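Alginate biosynthesis protein AlgX (Pseudomonas aeruginosa, PDB 4KNC) takes part in alginate biosynthesis in the periplasm, where it shields the polymer from degradation and contributes to its O-acetylation. Local coordinates at residues A[357-362]-A[427-432]; A[16-21]-A[201-206]. All blocks are in the same frame, centred on the assembly; numbering follows the deposited sequence.

Interaction 1 (A[357-362]-A[427-432])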
loop_
_atom_site.group_PDB
_atom_site.type_symbol
_atom_site.label_atom_id
_atom_site.label_comp_id
_atom_site.label_asym_id
_atom_site.label_seq_id
_atom_site.Cartn_x
_atom_site.Cartn_y
_atom_site.Cartn_z
ATOM N N ALA A 357 -6.033 -17.729 -11.902
ATOM C CA ALA A 357 -6.750 -18.427 -10.835
ATOM C C ALA A 357 -7.571 -17.478 -9.953
ATOM O O ALA A 357 -7.127 -16.369 -9.626
ATOM C CB ALA A 357 -5.772 -19.213 -9.973
ATOM N N ASP A 358 -8.757 -17.944 -9.563
ATOM C CA ASP A 358 -9.713 -17.181 -8.770
ATOM C C ASP A 358 -10.249 -18.084 -7.664
ATOM O O ASP A 358 -10.829 -19.130 -7.944
ATOM C CB ASP A 358 -10.873 -16.714 -9.662
ATOM C CG ASP A 358 -11.680 -15.583 -9.038
ATOM O OD1 ASP A 358 -11.786 -15.531 -7.791
ATOM O OD2 ASP A 358 -12.205 -14.740 -9.798
ATOM N N VAL A 359 -10.078 -17.675 -6.413
ATOM C CA VAL A 359 -10.260 -18.594 -5.286
ATOM C C VAL A 359 -10.963 -17.968 -4.077
ATOM O O VAL A 359 -10.553 -16.923 -3.595
ATOM C CB VAL A 359 -8.885 -19.115 -4.802
ATOM C CG1 VAL A 359 -9.035 -19.962 -3.554
ATOM C CG2 VAL A 359 -8.182 -19.886 -5.905
ATOM N N THR A 360 -11.994 -18.627 -3.554
ATOM C CA THR A 360 -12.775 -18.060 -2.462
ATOM C C THR A 360 -13.044 -19.003 -1.286
ATOM O O THR A 360 -13.783 -19.982 -1.416
ATOM C CB THR A 360 -14.118 -17.530 -2.974
ATOM O OG1 THR A 360 -13.887 -16.524 -3.970
ATOM C CG2 THR A 360 -14.922 -16.940 -1.822
ATOM N N TYR A 361 -12.447 -18.689 -0.138
ATOM C CA TYR A 361 -12.745 -19.376 1.123
ATOM C C TYR A 361 -14.192 -19.170 1.565
ATOM O O TYR A 361 -14.794 -18.132 1.289
ATOM C CB TYR A 361 -11.848 -18.858 2.246
ATOM C CG TYR A 361 -10.435 -19.377 2.233
ATOM C CD1 TYR A 361 -10.172 -20.738 2.311
ATOM C CD2 TYR A 361 -9.359 -18.502 2.172
ATOM C CE1 TYR A 361 -8.877 -21.213 2.313
ATOM C CE2 TYR A 361 -8.061 -18.966 2.171
ATOM C CZ TYR A 361 -7.825 -20.321 2.245
ATOM O OH TYR A 361 -6.526 -20.779 2.247
ATOM N N SER A 362 -14.743 -20.149 2.274
ATOM C CA SER A 362 -16.085 -20.002 2.823
ATOM C C SER A 362 -16.089 -19.040 4.014
ATOM O O SER A 362 -17.105 -18.423 4.315
ATOM C CB SER A 362 -16.682 -21.365 3.204
ATOM O OG SER A 362 -15.819 -22.100 4.053
ATOM N N LEU A 427 -14.791 -25.382 7.186
ATOM C CA LEU A 427 -14.240 -24.495 6.152
ATOM C C LEU A 427 -14.086 -25.155 4.788
ATOM O O LEU A 427 -13.444 -26.201 4.656
ATOM C CB LEU A 427 -12.887 -23.914 6.583
ATOM C CG LEU A 427 -12.217 -22.943 5.595
ATOM C CD1 LEU A 427 -13.043 -21.690 5.441
ATOM C CD2 LEU A 427 -10.802 -22.577 6.019
ATOM N N GLU A 428 -14.682 -24.531 3.778
ATOM C CA GLU A 428 -14.574 -25.008 2.407
ATOM C C GLU A 428 -13.861 -23.978 1.549
ATOM O O GLU A 428 -13.514 -22.893 2.020
ATOM C CB GLU A 428 -15.955 -25.272 1.814
ATOM C CG GLU A 428 -16.758 -26.329 2.533
ATOM C CD GLU A 428 -18.061 -26.625 1.820
ATOM O OE1 GLU A 428 -18.551 -25.746 1.076
ATOM O OE2 GLU A 428 -18.591 -27.743 1.992
ATOM N N VAL A 429 -13.654 -24.320 0.281
ATOM C CA VAL A 429 -13.029 -23.402 -0.663
ATOM C C VAL A 429 -13.549 -23.636 -2.075
ATOM O O VAL A 429 -13.852 -24.776 -2.465
ATOM C CB VAL A 429 -11.480 -23.490 -0.615
ATOM C CG1 VAL A 429 -10.990 -24.822 -1.169
ATOM C CG2 VAL A 429 -10.852 -22.326 -1.364
ATOM N N GLN A 430 -13.674 -22.543 -2.823
ATOM C CA GLN A 430 -14.159 -22.574 -4.198
ATOM C C GLN A 430 -13.083 -22.055 -5.149
ATOM O O GLN A 430 -12.680 -20.901 -5.065
ATOM C CB GLN A 430 -15.427 -21.717 -4.315
ATOM C CG GLN A 430 -15.689 -21.115 -5.699
ATOM C CD GLN A 430 -16.054 -22.154 -6.738
ATOM O OE1 GLN A 430 -16.708 -23.149 -6.433
ATOM N NE2 GLN A 430 -15.634 -21.926 -7.978
ATOM N N ALA A 431 -12.614 -22.896 -6.062
ATOM C CA ALA A 431 -11.581 -22.438 -6.991
ATOM C C ALA A 431 -11.982 -22.543 -8.458
ATOM O O ALA A 431 -12.752 -23.419 -8.851
ATOM C CB ALA A 431 -10.275 -23.167 -6.739
ATOM N N SER A 432 -11.435 -21.642 -9.264
ATOM C CA SER A 432 -11.760 -21.569 -10.677
ATOM C C SER A 432 -10.581 -21.033 -11.474
ATOM O O SER A 432 -9.805 -20.215 -10.983
ATOM C CB SER A 432 -12.988 -20.687 -10.895
ATOM O OG SER A 432 -14.135 -21.290 -10.319
#
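Residues Asp358 to Tyr361 run antiparallel to Val429 to Ser432, the two central strands of a four-stranded sheet in the C-terminal carbohydrate-binding module; strands 396-400 and 326-333 flank them. The short strand axes approach to 4.6 Å. Asp358 with Ser432 and Thr360 with Gln430 are hydrogen-bonded pairs, each closed by two N-H...O=C bonds. Val359 with Ala431, between these, and Tyr361 with Val429, beyond Thr360, are non-hydrogen-bonded pairs. Two beta-branched valines, a small alanine and the tyrosine ring suit the buried face. Val359 CG1, anti to its backbone N (chi1 175°), meets Val429 CG2 obliquely at 3.7 Å, while Val359 CG2 rests on Ala431 CB at 4.0 Å. Val429 CG2 also lies against Tyr361 CD1, and the tyrosine hydroxyl is hydrogen-bonded to Glu368 O. The other face is polar, partly exposed except at buried Ser432: Asp358 turns its carboxylate away to a salt bridge with Arg396, and Gln430 and Ser432 both reach Ser329. Where the pairing ends, Ser362 N bonds to Glu428 O, and Ser362 OG, set between backbone N and carbonyl carbon (chi1 53°), takes the place of a backbone carbonyl, accepting Glu428 N at 2.7 Å, nearly straight at 165°.

Interaction 2 (A[16-21]-A[201-206])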
loop_
_atom_site.group_PDB
_atom_site.type_symbol
_atom_site.label_atom_id
_atom_site.label_comp_id
_atom_site.label_asym_id
_atom_site.label_seq_id
_atom_site.Cartn_x
_atom_site.Cartn_y
_atom_site.Cartn_z
ATOM N N ASN A 16 20.296 10.517 26.097
ATOM C CA ASN A 16 19.308 9.995 27.034
ATOM C C ASN A 16 19.071 8.502 26.818
ATOM O O ASN A 16 18.715 7.776 27.747
ATOM C CB ASN A 16 17.994 10.768 26.902
ATOM C CG ASN A 16 16.993 10.415 27.987
ATOM O OD1 ASN A 16 17.365 10.179 29.139
ATOM N ND2 ASN A 16 15.716 10.372 27.624
ATOM N N LEU A 17 19.268 8.054 25.582
ATOM C CA LEU A 17 19.182 6.637 25.242
ATOM C C LEU A 17 20.315 5.843 25.870
ATOM O O LEU A 17 21.428 6.349 26.025
ATOM C CB LEU A 17 19.264 6.444 23.729
ATOM C CG LEU A 17 17.994 6.641 22.923
ATOM C CD1 LEU A 17 18.346 6.625 21.451
ATOM C CD2 LEU A 17 17.025 5.536 23.263
ATOM N N CYS A 18 20.045 4.585 26.197
ATOM C CA CYS A 18 21.093 3.720 26.722
ATOM C C CYS A 18 22.042 3.318 25.584
ATOM O O CYS A 18 21.620 3.243 24.437
ATOM C CB CYS A 18 20.486 2.496 27.424
ATOM S SG CYS A 18 19.627 1.324 26.352
ATOM N N PRO A 19 23.326 3.076 25.899
ATOM C CA PRO A 19 24.356 2.711 24.915
ATOM C C PRO A 19 23.959 1.548 23.995
ATOM O O PRO A 19 24.324 1.556 22.819
ATOM C CB PRO A 19 25.533 2.270 25.792
ATOM C CG PRO A 19 25.323 2.941 27.096
ATOM C CD PRO A 19 23.852 3.069 27.280
ATOM N N ALA A 20 23.224 0.569 24.527
ATOM C CA ALA A 20 22.840 -0.618 23.763
ATOM C C ALA A 20 22.032 -0.243 22.532
ATOM O O ALA A 20 22.048 -0.952 21.523
ATOM C CB ALA A 20 22.040 -1.573 24.627
ATOM N N ALA A 21 21.332 0.884 22.624
ATOM C CA ALA A 21 20.463 1.344 21.551
ATOM C C ALA A 21 21.231 1.704 20.291
ATOM O O ALA A 21 20.634 1.807 19.211
ATOM C CB ALA A 21 19.637 2.532 22.016
ATOM N N GLN A 201 11.274 -0.032 25.913
ATOM C CA GLN A 201 11.504 -1.463 26.050
ATOM C C GLN A 201 12.999 -1.786 26.143
ATOM O O GLN A 201 13.409 -2.650 26.933
ATOM C CB GLN A 201 10.861 -2.221 24.894
ATOM C CG GLN A 201 10.546 -3.669 25.198
ATOM C CD GLN A 201 11.711 -4.576 24.924
ATOM O OE1 GLN A 201 12.401 -4.425 23.914
ATOM N NE2 GLN A 201 11.954 -5.526 25.829
ATOM N N LEU A 202 13.802 -1.071 25.357
ATOM C CA LEU A 202 15.251 -1.281 25.312
ATOM C C LEU A 202 16.022 -0.705 26.495
ATOM O O LEU A 202 17.017 -1.275 26.924
ATOM C CB LEU A 202 15.846 -0.634 24.060
ATOM C CG LEU A 202 15.610 -1.261 22.690
ATOM C CD1 LEU A 202 16.325 -0.447 21.626
ATOM C CD2 LEU A 202 16.107 -2.670 22.678
ATOM N N CYS A 203 15.581 0.443 26.990
ATOM C CA CYS A 203 16.407 1.273 27.868
ATOM C C CYS A 203 15.691 1.663 29.149
ATOM O O CYS A 203 16.293 2.246 30.052
ATOM C CB CYS A 203 16.838 2.557 27.133
ATOM S SG CYS A 203 17.941 2.306 25.708
ATOM N N GLY A 204 14.398 1.372 29.220
ATOM C CA GLY A 204 13.607 1.782 30.370
ATOM C C GLY A 204 13.332 3.278 30.353
ATOM O O GLY A 204 12.875 3.846 31.346
ATOM N N ASN A 205 13.616 3.920 29.222
ATOM C CA ASN A 205 13.316 5.337 29.060
ATOM C C ASN A 205 11.816 5.603 29.138
ATOM O O ASN A 205 10.999 4.693 29.006
ATOM C CB ASN A 205 13.880 5.862 27.735
ATOM C CG ASN A 205 15.389 5.922 27.734
ATOM O OD1 ASN A 205 16.041 5.219 28.503
ATOM N ND2 ASN A 205 15.954 6.769 26.887
ATOM N N SER A 206 11.454 6.855 29.364
ATOM C CA SER A 206 10.052 7.231 29.405
ATOM C C SER A 206 9.887 8.542 28.649
ATOM O O SER A 206 10.609 9.500 28.914
ATOM C CB SER A 206 9.591 7.388 30.853
ATOM O OG SER A 206 8.185 7.272 30.947
#
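Cys18 and Cys203 are joined covalently, SG to SG at 2.1 Å, with a torsion of -67° about the sulfur-sulfur bond that brings Cys18 CB and Cys203 CB to 3.7 Å. The sulfurs lie among a few apolar groups: Ala21 CB stands 4.1 Å from Cys203 SG, small enough to sit close beside the bridge, and Leu17 CD2 comes within 4.2 Å of the same sulfur. Leu202 CD1 makes a looser contact with Ala21 CB, and its side chain also packs on Tyr27 and Leu32. This disulfide ties the N-terminal loop of the SGNH hydrolase-like domain to the C-terminal end of helix 194-203, near the surface and away from the inferred catalytic residues. Cys203 is the last helical residue; Gly204 leaves the helix with positive phi, a conformation glycine adopts readily. Beyond this turn Asn205 points back toward the loop, where its amide can donate from ND2. ND2 reaches Asn16 O at 3.1 Å, but from well above the carbonyl plane and with a bent N-H...O angle of 146°. The same nitrogen is hydrogen-bonded to Tyr207 OH. Asn16 and Asn205 side chains pass each other running opposite ways, their amide planes 31° apart, and Asn16 is poorly ordered.

Interactions 1 and 2 belong to different domains and share no elements: their centres lie 48 Å apart, their nearest atoms about 33 Å apart, and both segments of interaction 2 precede those of interaction 1 in the chain. Interaction 1 joins two regular strands inside the carbohydrate-binding module, with seven of its twelve touching residues buried; repeated backbone bonds hold it, one face is apolar and the other polar. Interaction 2 is a smaller surface contact, 288 Å² against 485 Å², between a loop and a helix end. With no regular backbone pairing between its segments, a covalent crosslink and one side-chain hydrogen bond connect them, the cysteines lying 185 positions apart in the sequence.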